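Local coordinates for sensor protein (Pseudomonas syringae pv. tomato, PDB 2R8R) that probably serves, as the N-terminal part of the membrane sensor kinase KdpD, in ATP-dependent histidine phosphorylation for two-component signalling, at residues Q135-G138 against V142-R145. Sequence-based numbering, arbitrary orientation.
With SO4 (sulfate ion), chain E.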
loop_
_atom_site.group_PDB
_atom_site.type_symbol
_atom_site.label_atom_id
_atom_site.label_comp_id
_atom_site.label_asym_id
_atom_site.label_seq_id
_atom_site.Cartn_x
_atom_site.Cartn_y
_atom_site.Cartn_z
ATOM N N GLN A 135 12.971 13.123 8.538
ATOM C CA GLN A 135 12.866 12.457 9.840
ATOM C C GLN A 135 13.146 10.959 9.694
ATOM O O GLN A 135 13.968 10.418 10.424
ATOM C CB GLN A 135 11.499 12.719 10.474
ATOM C CG GLN A 135 11.414 12.364 11.960
ATOM C CD GLN A 135 10.031 12.656 12.544
ATOM O OE1 GLN A 135 9.165 13.198 11.857
ATOM N NE2 GLN A 135 9.824 12.299 13.810
ATOM N N VAL A 136 12.501 10.298 8.733
ATOM C CA VAL A 136 12.748 8.869 8.499
ATOM C C VAL A 136 14.213 8.552 8.143
ATOM O O VAL A 136 14.790 7.605 8.688
ATOM C CB VAL A 136 11.787 8.268 7.433
ATOM C CG1 VAL A 136 12.126 6.767 7.138
ATOM C CG2 VAL A 136 10.347 8.406 7.878
ATOM N N ARG A 137 14.810 9.334 7.245
ATOM C CA ARG A 137 16.211 9.139 6.852
ATOM C C ARG A 137 17.165 9.376 8.041
ATOM O O ARG A 137 18.134 8.649 8.204
ATOM C CB ARG A 137 16.568 10.062 5.678
ATOM C CG ARG A 137 17.993 9.900 5.090
ATOM C CD ARG A 137 18.112 10.704 3.761
ATOM N NE ARG A 137 19.484 10.964 3.333
ATOM C CZ ARG A 137 19.826 11.799 2.343
ATOM N NH1 ARG A 137 18.900 12.475 1.663
ATOM N NH2 ARG A 137 21.106 11.967 2.029
ATOM N N GLY A 138 16.853 10.380 8.860
ATOM C CA GLY A 138 17.620 10.702 10.049
ATOM C C GLY A 138 17.590 9.604 11.094
ATOM O O GLY A 138 18.536 9.427 11.839
ATOM N N VAL A 142 18.194 5.095 6.020
ATOM C CA VAL A 142 17.767 4.637 4.692
ATOM C C VAL A 142 16.963 5.752 4.005
ATOM O O VAL A 142 16.058 6.357 4.606
ATOM C CB VAL A 142 16.947 3.291 4.730
ATOM C CG1 VAL A 142 16.673 2.760 3.300
ATOM C CG2 VAL A 142 17.663 2.220 5.538
ATOM N N GLN A 143 17.332 6.015 2.749
ATOM C CA GLN A 143 16.658 6.955 1.850
ATOM C C GLN A 143 15.244 6.483 1.446
ATOM O O GLN A 143 15.076 5.371 0.967
ATOM C CB GLN A 143 17.501 7.065 0.582
ATOM C CG GLN A 143 17.025 8.060 -0.433
ATOM C CD GLN A 143 17.893 9.310 -0.467
ATOM O OE1 GLN A 143 18.967 9.339 -1.110
ATOM N NE2 GLN A 143 17.435 10.358 0.233
ATOM N N VAL A 144 14.223 7.315 1.622
ATOM C CA VAL A 144 12.903 6.966 1.071
ATOM C C VAL A 144 12.762 7.587 -0.308
ATOM O O VAL A 144 12.606 8.795 -0.434
ATOM C CB VAL A 144 11.744 7.379 2.003
ATOM C CG1 VAL A 144 10.372 6.886 1.427
ATOM C CG2 VAL A 144 12.000 6.825 3.407
ATOM N N ARG A 145 12.817 6.748 -1.336
ATOM C CA ARG A 145 12.781 7.203 -2.720
ATOM C C ARG A 145 11.374 7.348 -3.331
ATOM O O ARG A 145 11.184 8.174 -4.213
ATOM C CB ARG A 145 13.601 6.255 -3.596
ATOM C CG ARG A 145 15.078 6.326 -3.302
ATOM C CD ARG A 145 15.822 5.169 -3.918
ATOM N NE ARG A 145 17.115 5.021 -3.272
ATOM C CZ ARG A 145 18.169 5.788 -3.503
ATOM N NH1 ARG A 145 18.119 6.771 -4.379
ATOM N NH2 ARG A 145 19.286 5.561 -2.846
HETATM S S SO4 E . 20.025 4.242 0.341
HETATM O O1 SO4 E . 20.936 3.172 -0.030
HETATM O O2 SO4 E . 19.908 4.408 1.779
HETATM O O3 SO4 E . 20.515 5.543 -0.162
HETATM O O4 SO4 E . 18.740 3.827 -0.207
#
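V136 and V144 make the apolar part of this contact: CG1 of V136 meets CG2 of V144 at 3.7 Å, the two side chains crossing at about a right angle. Both are buried; V136 also rests on L200 and M203 of helix 194-209, and both valines touch Q127. One step along the helix, V142 O lies 3.6 Å from CA of R137, a CA-H...O contact with an angle of 148° at the hydrogen.

Here the chain has left helix 133-140 and doubles back along its last turns as an irregular loop leading to helix 150-154, within the KdpD sensor domain of the P-loop NTPase clan. At the turn, T140 OG1 hydrogen-bonds with both V136 O and V142 N.

On the more exposed side, R137 and Q143 run side by side in the same direction. R137 is extended, with CG anti to the backbone N (chi1 -176°), which carries its guanidinium out beside Q143, whose chain bends at chi2 and brings its amide nearer. CD of Q143 sits over one guanidinium face, offset from its centre, and the guanidinium plane of R137 and the amide plane of Q143 are 71° apart. R137 NH1 and Q143 NE2, as modelled, approach to 2.9 Å, but both are donors, so this is no hydrogen bond and the amide orientation is doubtful.

A sulfate, probably from the crystallisation liquor, accepts a nearly straight hydrogen bond from Q143 N to O2 (3.2 Å) and a weak one from R145 NH2 to O4 (3.2 Å).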